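Local coordinates for penicillin binding protein 2X (PDB 5U47) that probably cross-links peptides of adjacent peptidoglycan strands as a transpeptidase of the cell-division machinery, and binds penicillin, at residues 35-38 against 39-43; 90-93 against 94-98; 225-228 against 229-233. The protein carries 1 engineered substitution. All blocks are in the same frame, centred on the assembly; numbering follows the deposited sequence.

From the N terminus, contact 1 comes first: residues 35-43 close the tight loop between strand 35-36 and strand 42-55. Contact 2, at 90-98, closes no larger loop; it joins successive turns of the short helix 90-97, with its centre about 45 Å from that of contact 1. Contact 3, at 225-233, does the same near the start of helix 224-241, which lies against the transpeptidase sheet. The three follow in series, neither nesting nor crossing. Contacts 1 and 3 nevertheless meet in space: Asp37 packs on Pro225 and is hydrogen-bonded to the backbone of Ala224, tying the hairpin to the helix start. Contact 2 stands apart, about 39 Å from contact 3 between nearest atoms.

Contact 1 (35-38 against 39-43); sequences IYDR and NGNVL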
loop_
_atom_site.group_PDB
_atom_site.type_symbol
_atom_site.label_atom_id
_atom_site.label_comp_id
_atom_site.label_asym_id
_atom_site.label_seq_id
_atom_site.Cartn_x
_atom_site.Cartn_y
_atom_site.Cartn_z
ATOM N N ILE A 35 -8.448 -12.017 0.139
ATOM C CA ILE A 35 -7.316 -11.224 -0.324
ATOM C C ILE A 35 -6.240 -12.223 -0.687
ATOM O O ILE A 35 -5.848 -13.071 0.158
ATOM C CB ILE A 35 -6.792 -10.255 0.757
ATOM C CG1 ILE A 35 -7.897 -9.263 1.132
ATOM C CG2 ILE A 35 -5.570 -9.494 0.237
ATOM C CD1 ILE A 35 -7.613 -8.457 2.384
ATOM N N TYR A 36 -5.773 -12.125 -1.925
ATOM C CA TYR A 36 -4.760 -13.012 -2.476
ATOM C C TYR A 36 -3.479 -12.277 -2.846
ATOM O O TYR A 36 -3.448 -11.042 -2.961
ATOM C CB TYR A 36 -5.279 -13.626 -3.786
ATOM C CG TYR A 36 -6.482 -14.544 -3.699
ATOM C CD1 TYR A 36 -6.357 -15.849 -3.226
ATOM C CD2 TYR A 36 -7.725 -14.138 -4.156
ATOM C CE1 TYR A 36 -7.434 -16.710 -3.195
ATOM C CE2 TYR A 36 -8.821 -14.983 -4.118
ATOM C CZ TYR A 36 -8.667 -16.270 -3.637
ATOM O OH TYR A 36 -9.736 -17.098 -3.582
ATOM N N ASP A 37 -2.421 -13.036 -3.069
ATOM C CA ASP A 37 -1.245 -12.471 -3.634
ATOM C C ASP A 37 -1.507 -12.458 -5.180
ATOM O O ASP A 37 -2.602 -12.835 -5.640
ATOM C CB ASP A 37 0.041 -13.213 -3.210
ATOM C CG ASP A 37 0.414 -14.370 -4.136
ATOM O OD1 ASP A 37 -0.471 -14.989 -4.744
ATOM O OD2 ASP A 37 1.617 -14.645 -4.230
ATOM N N ARG A 38 -0.520 -12.054 -5.959
ATOM C CA ARG A 38 -0.693 -11.897 -7.417
ATOM C C ARG A 38 -1.006 -13.188 -8.189
ATOM O O ARG A 38 -1.529 -13.116 -9.304
ATOM C CB ARG A 38 0.533 -11.193 -8.019
ATOM C CG ARG A 38 1.801 -12.035 -7.998
ATOM C CD ARG A 38 3.024 -11.237 -8.387
ATOM N NE ARG A 38 2.969 -10.769 -9.776
ATOM C CZ ARG A 38 2.663 -9.536 -10.192
ATOM N NH1 ARG A 38 2.424 -8.536 -9.337
ATOM N NH2 ARG A 38 2.667 -9.282 -11.501
ATOM N N ASN A 39 -0.713 -14.349 -7.586
ATOM C CA ASN A 39 -0.938 -15.651 -8.213
ATOM C C ASN A 39 -1.959 -16.502 -7.484
ATOM O O ASN A 39 -1.968 -17.717 -7.657
ATOM C CB ASN A 39 0.391 -16.411 -8.338
ATOM C CG ASN A 39 1.288 -15.829 -9.393
ATOM O OD1 ASN A 39 0.858 -15.587 -10.515
ATOM N ND2 ASN A 39 2.534 -15.621 -9.059
ATOM N N GLY A 40 -2.786 -15.891 -6.633
ATOM C CA GLY A 40 -3.827 -16.643 -5.941
ATOM C C GLY A 40 -3.485 -17.308 -4.612
ATOM O O GLY A 40 -4.262 -18.114 -4.130
ATOM N N ASN A 41 -2.338 -16.985 -4.022
ATOM C CA ASN A 41 -2.012 -17.509 -2.686
ATOM C C ASN A 41 -2.838 -16.728 -1.687
ATOM O O ASN A 41 -2.844 -15.492 -1.722
ATOM C CB ASN A 41 -0.524 -17.366 -2.381
ATOM C CG ASN A 41 0.323 -18.235 -3.277
ATOM O OD1 ASN A 41 0.864 -17.767 -4.268
ATOM N ND2 ASN A 41 0.393 -19.525 -2.964
ATOM N N VAL A 42 -3.517 -17.439 -0.800
ATOM C CA VAL A 42 -4.418 -16.804 0.178
ATOM C C VAL A 42 -3.651 -15.998 1.225
ATOM O O VAL A 42 -2.698 -16.515 1.835
ATOM C CB VAL A 42 -5.324 -17.844 0.872
ATOM C CG1 VAL A 42 -6.191 -17.194 1.960
ATOM C CG2 VAL A 42 -6.209 -18.550 -0.153
ATOM N N LEU A 43 -4.030 -14.724 1.376
ATOM C CA LEU A 43 -3.442 -13.833 2.391
ATOM C C LEU A 43 -4.398 -13.560 3.545
ATOM O O LEU A 43 -3.951 -13.418 4.696
ATOM C CB LEU A 43 -2.984 -12.503 1.789
ATOM C CG LEU A 43 -2.046 -12.580 0.587
ATOM C CD1 LEU A 43 -1.599 -11.185 0.156
ATOM C CD2 LEU A 43 -0.845 -13.489 0.863
HETATM O O HOH W 1 3.106 -15.816 -6.262
#
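Asp37 and Asn41 lie side by side at the turn of the beta hairpin formed by strands 35-36 and 42-55, their side chains pointing the same way. At the base of the acid, CB lies 4.2 Å from Leu43 CD2. The first torsion sets CG between the backbone N and the carbonyl carbon (chi1 89°), which swings the carboxylate over the turn. There Asp37 OD1 accepts two backbone bonds from opposite faces of its plane: Asn39 N at 2.9 Å, which makes an Asx turn, and Asn41 N at 2.8 Å. The tip, OD2, takes a hydrogen from a water 2.8 Å away that in turn accepts from Asn39 ND2, and it also receives Ala224 N at the start of helix 224-241. Underneath, Gly40 N bonds to Asp37 O at 3.2 Å and closes a type I turn, while Asp37 N donates to Asn41 O. Beyond the turn, Leu43 N reaches Ile35 O at 2.7 Å. Tyr36 and Val42 form a non-hydrogen-bonded pair, with Tyr36 CE1 3.8 Å from Val42 CG2. One buried carboxylate thus gathers backbone N-H groups of both the turn and a neighbouring helix, an environment that would probably favour its ionised form.

Contact 2 (90-93 against 94-98); sequences KSYT and LAQLR
Along the short helix 90-97, in the part of the chain assigned to the penicillin-binding protein dimerisation domain, Tyr92 and Gln96 sit one turn apart and stack side chain on side chain. Tyr92 CG is anti to the backbone N (chi1 176°), and its ring extends toward the following turn. Gln96 CG lies over one ring face as a CH-pi contact, 3.9 Å from the centroid of the Tyr92 ring and offset toward its rim. The bend of the Gln96 chain at chi2 (-65°) then carries the amide along the ring, the two planes only 29° apart. Although Gln96 NE2 comes within 3.3 Å of Tyr92 OH, the approach is too bent for a hydrogen bond; this nitrogen donates to Ser106 O instead. On another side of the helix Thr93 and Leu97 run side by side, with Thr93 CG2 3.6 Å from Leu97 CD1. Regular i to i+4 backbone bonds bind the turns together, including Gln96 N to Tyr92 O at 3.0 Å and Leu97 N to Thr93 O at 2.9 Å. Arg98, where the chain leaves helical geometry, still donates to Leu94 O. Thr93 packs on Leu82 and Leu97 on Phe75 of helix 72-86, and Phe107, in the loop after strand 104-105, touches Thr93, Gln96 and Leu97.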
loop_
_atom_site.group_PDB
_atom_site.type_symbol
_atom_site.label_atom_id
_atom_site.label_comp_id
_atom_site.label_asym_id
_atom_site.label_seq_id
_atom_site.Cartn_x
_atom_site.Cartn_y
_atom_site.Cartn_z
ATOM N N LYS A 90 -20.219 -35.193 31.025
ATOM C CA LYS A 90 -21.671 -35.446 31.083
ATOM C C LYS A 90 -22.394 -34.591 32.114
ATOM O O LYS A 90 -23.483 -34.082 31.846
ATOM C CB LYS A 90 -21.956 -36.935 31.339
ATOM C CG LYS A 90 -21.452 -37.842 30.230
ATOM C CD LYS A 90 -21.772 -39.302 30.478
ATOM C CE LYS A 90 -21.078 -40.176 29.444
ATOM N NZ LYS A 90 -21.279 -41.626 29.707
ATOM N N SER A 91 -21.776 -34.431 33.279
ATOM C CA SER A 91 -22.349 -33.623 34.358
ATOM C C SER A 91 -22.506 -32.143 33.985
ATOM O O SER A 91 -23.412 -31.487 34.463
ATOM C CB SER A 91 -21.520 -33.772 35.648
ATOM O OG SER A 91 -20.144 -33.497 35.424
ATOM N N TYR A 92 -21.635 -31.622 33.130
ATOM C CA TYR A 92 -21.748 -30.218 32.708
ATOM C C TYR A 92 -22.900 -30.048 31.711
ATOM O O TYR A 92 -23.707 -29.123 31.840
ATOM C CB TYR A 92 -20.440 -29.710 32.113
ATOM C CG TYR A 92 -20.550 -28.294 31.583
ATOM C CD1 TYR A 92 -20.493 -27.190 32.446
ATOM C CD2 TYR A 92 -20.721 -28.056 30.218
ATOM C CE1 TYR A 92 -20.601 -25.893 31.961
ATOM C CE2 TYR A 92 -20.829 -26.764 29.725
ATOM C CZ TYR A 92 -20.770 -25.687 30.598
ATOM O OH TYR A 92 -20.875 -24.413 30.092
ATOM N N THR A 93 -22.952 -30.938 30.715
ATOM C CA THR A 93 -24.027 -30.956 29.708
ATOM C C THR A 93 -25.373 -31.066 30.421
ATOM O O THR A 93 -26.280 -30.278 30.156
ATOM C CB THR A 93 -23.868 -32.151 28.725
ATOM O OG1 THR A 93 -22.656 -32.009 27.975
ATOM C CG2 THR A 93 -25.052 -32.254 27.746
ATOM N N LEU A 94 -25.484 -32.044 31.327
ATOM C CA LEU A 94 -26.709 -32.258 32.108
ATOM C C LEU A 94 -27.086 -31.021 32.929
ATOM O O LEU A 94 -28.252 -30.613 32.929
ATOM C CB LEU A 94 -26.579 -33.495 33.013
ATOM C CG LEU A 94 -26.586 -34.844 32.277
ATOM C CD1 LEU A 94 -26.118 -35.970 33.185
ATOM C CD2 LEU A 94 -27.967 -35.155 31.704
ATOM N N ALA A 95 -26.097 -30.418 33.592
ATOM C CA ALA A 95 -26.315 -29.204 34.396
ATOM C C ALA A 95 -26.941 -28.113 33.557
ATOM O O ALA A 95 -28.015 -27.602 33.897
ATOM C CB ALA A 95 -25.007 -28.702 34.986
ATOM N N GLN A 96 -26.279 -27.795 32.443
ATOM C CA GLN A 96 -26.738 -26.754 31.520
ATOM C C GLN A 96 -28.141 -27.022 30.983
ATOM O O GLN A 96 -28.991 -26.134 30.990
ATOM C CB GLN A 96 -25.766 -26.605 30.344
ATOM C CG GLN A 96 -24.395 -26.042 30.695
ATOM C CD GLN A 96 -24.462 -24.615 31.199
ATOM O OE1 GLN A 96 -24.865 -24.357 32.329
ATOM N NE2 GLN A 96 -24.044 -23.685 30.371
ATOM N N LEU A 97 -28.369 -28.251 30.525
ATOM C CA LEU A 97 -29.662 -28.656 29.988
ATOM C C LEU A 97 -30.801 -28.476 30.996
ATOM O O LEU A 97 -31.930 -28.172 30.596
ATOM C CB LEU A 97 -29.607 -30.109 29.480
ATOM C CG LEU A 97 -28.819 -30.371 28.185
ATOM C CD1 LEU A 97 -28.661 -31.861 27.918
ATOM C CD2 LEU A 97 -29.496 -29.683 27.006
ATOM N N ARG A 98 -30.494 -28.645 32.289
ATOM C CA ARG A 98 -31.479 -28.472 33.375
ATOM C C ARG A 98 -31.538 -27.043 33.965
ATOM O O ARG A 98 -32.189 -26.847 34.983
ATOM C CB ARG A 98 -31.178 -29.445 34.533
ATOM C CG ARG A 98 -31.162 -30.920 34.167
ATOM C CD ARG A 98 -30.759 -31.763 35.367
ATOM N NE ARG A 98 -30.348 -33.118 34.996
ATOM C CZ ARG A 98 -31.169 -34.124 34.684
ATOM N NH1 ARG A 98 -32.496 -33.960 34.657
ATOM N NH2 ARG A 98 -30.651 -35.314 34.375
#

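Contact 3 (225-228 against 229-233); sequences PLQT and FLETQ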
loop_
_atom_site.group_PDB
_atom_site.type_symbol
_atom_site.label_atom_id
_atom_site.label_comp_id
_atom_site.label_asym_id
_atom_site.label_seq_id
_atom_site.Cartn_x
_atom_site.Cartn_y
_atom_site.Cartn_z
ATOM N N PRO A 225 6.077 -15.586 -2.271
ATOM C CA PRO A 225 7.443 -16.098 -2.089
ATOM C C PRO A 225 8.461 -14.999 -1.799
ATOM O O PRO A 225 9.295 -15.130 -0.890
ATOM C CB PRO A 225 7.765 -16.770 -3.445
ATOM C CG PRO A 225 6.430 -17.089 -4.047
ATOM C CD PRO A 225 5.471 -16.061 -3.527
ATOM N N LEU A 226 8.396 -13.911 -2.566
ATOM C CA LEU A 226 9.325 -12.808 -2.370
ATOM C C LEU A 226 9.080 -12.149 -1.022
ATOM O O LEU A 226 10.028 -11.825 -0.301
ATOM C CB LEU A 226 9.182 -11.760 -3.472
ATOM C CG LEU A 226 10.189 -10.610 -3.401
ATOM C CD1 LEU A 226 11.593 -11.154 -3.583
ATOM C CD2 LEU A 226 9.882 -9.559 -4.452
ATOM N N GLN A 227 7.810 -11.936 -0.699
ATOM C CA GLN A 227 7.436 -11.312 0.578
ATOM C C GLN A 227 7.957 -12.126 1.763
ATOM O O GLN A 227 8.495 -11.557 2.702
ATOM C CB GLN A 227 5.930 -11.166 0.678
ATOM C CG GLN A 227 5.438 -10.507 1.970
ATOM C CD GLN A 227 5.648 -8.990 2.000
ATOM O OE1 GLN A 227 5.378 -8.288 1.015
ATOM N NE2 GLN A 227 6.055 -8.478 3.145
ATOM N N THR A 228 7.781 -13.450 1.709
ATOM C CA THR A 228 8.243 -14.366 2.774
ATOM C C THR A 228 9.739 -14.234 2.962
ATOM O O THR A 228 10.235 -14.130 4.080
ATOM C CB THR A 228 7.822 -15.833 2.468
ATOM O OG1 THR A 228 6.394 -15.893 2.435
ATOM C CG2 THR A 228 8.315 -16.819 3.526
ATOM N N PHE A 229 10.447 -14.167 1.850
ATOM C CA PHE A 229 11.886 -14.021 1.864
ATOM C C PHE A 229 12.289 -12.660 2.434
ATOM O O PHE A 229 13.227 -12.578 3.226
ATOM C CB PHE A 229 12.409 -14.213 0.444
ATOM C CG PHE A 229 13.872 -14.327 0.351
ATOM C CD1 PHE A 229 14.487 -15.560 0.446
ATOM C CD2 PHE A 229 14.644 -13.209 0.135
ATOM C CE1 PHE A 229 15.859 -15.668 0.350
ATOM C CE2 PHE A 229 16.005 -13.303 0.043
ATOM C CZ PHE A 229 16.623 -14.533 0.156
ATOM N N LEU A 230 11.565 -11.595 2.056
ATOM C CA LEU A 230 11.842 -10.259 2.583
ATOM C C LEU A 230 11.689 -10.189 4.115
ATOM O O LEU A 230 12.496 -9.529 4.795
ATOM C CB LEU A 230 10.914 -9.209 1.940
ATOM C CG LEU A 230 11.015 -7.791 2.492
ATOM C CD1 LEU A 230 12.404 -7.237 2.304
ATOM C CD2 LEU A 230 9.996 -6.878 1.840
ATOM N N GLU A 231 10.644 -10.831 4.645
ATOM C CA GLU A 231 10.375 -10.830 6.103
ATOM C C GLU A 231 11.560 -11.426 6.869
ATOM O O GLU A 231 12.003 -10.880 7.869
ATOM C CB GLU A 231 9.081 -11.601 6.450
ATOM C CG GLU A 231 7.777 -11.043 5.854
ATOM C CD GLU A 231 7.200 -9.788 6.536
ATOM O OE1 GLU A 231 7.468 -9.571 7.730
ATOM O OE2 GLU A 231 6.425 -9.029 5.876
ATOM N N THR A 232 12.070 -12.545 6.384
ATOM C CA THR A 232 13.222 -13.193 6.994
ATOM C C THR A 232 14.446 -12.282 6.978
ATOM O O THR A 232 15.104 -12.116 8.004
ATOM C CB THR A 232 13.563 -14.493 6.257
ATOM O OG1 THR A 232 12.411 -15.332 6.223
ATOM C CG2 THR A 232 14.729 -15.208 6.909
ATOM N N GLN A 233 14.749 -11.679 5.834
ATOM C CA GLN A 233 15.922 -10.796 5.751
ATOM C C GLN A 233 15.756 -9.516 6.538
ATOM O O GLN A 233 16.736 -9.010 7.063
ATOM C CB GLN A 233 16.315 -10.484 4.305
ATOM C CG GLN A 233 16.651 -11.720 3.528
ATOM C CD GLN A 233 17.715 -12.538 4.221
ATOM O OE1 GLN A 233 17.478 -13.677 4.528
ATOM N NE2 GLN A 233 18.876 -11.918 4.541
HETATM O O HOH W 2 9.294 -15.211 6.472
#
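Gln227 and Glu231, one turn apart on helix 224-241, join side chains on the flank that faces strand 258-264 of the five-stranded antiparallel sheet. A helix laid on such a sheet beside a second helix from late in the transpeptidase domain, here 558-572, is consistent with the beta-lactamase-like fold of penicillin-binding transpeptidases.

The polar side-chain link is a single amide-to-carboxylate hydrogen bond, Gln227 NE2 to Glu231 OE2 at 2.8 Å. It bends to 140° at the hydrogen and meets OE2 on the anti side. Gln227 reaches it with CG anti to the backbone N (chi1 -179°) and a bend at chi2, whereas Glu231 starts with CG beside its backbone N and folds back toward the previous turn. Both ends have further partners: Gln227 NE2 also donates to Thr261 O, Glu231 OE2 receives Ala150 N and bonds to Thr262 OG1, and Glu231 OE1 forms a salt bridge with Arg264. The carboxylate, gripped at both oxygens, is therefore probably charged and fixed in rotation.

Among the apolar groups, Leu226 and Leu230 meet the sheet, Leu226 on Val250 and Leu230 on Ala248 and Ala260, while Phe229 leads away from the preceding turn to Pro564 and Val565 of helix 558-572.

Backbone bonds of the usual i to i+4 kind run through the segment: Leu230 N to Leu226 O at 2.8 Å, Glu231 N to Gln227 O at 3.0 Å and Phe229 N to Pro225 O at 3.1 Å. The bond from Thr232 N to Thr228 O is weak, at 3.3 Å. Thr228 OG1 is itself bonded to Ala224 O. On this side of the helix a water donates to Thr228 O at 2.8 Å and hydrogen-bonds Thr232 OG1 at 3.1 Å.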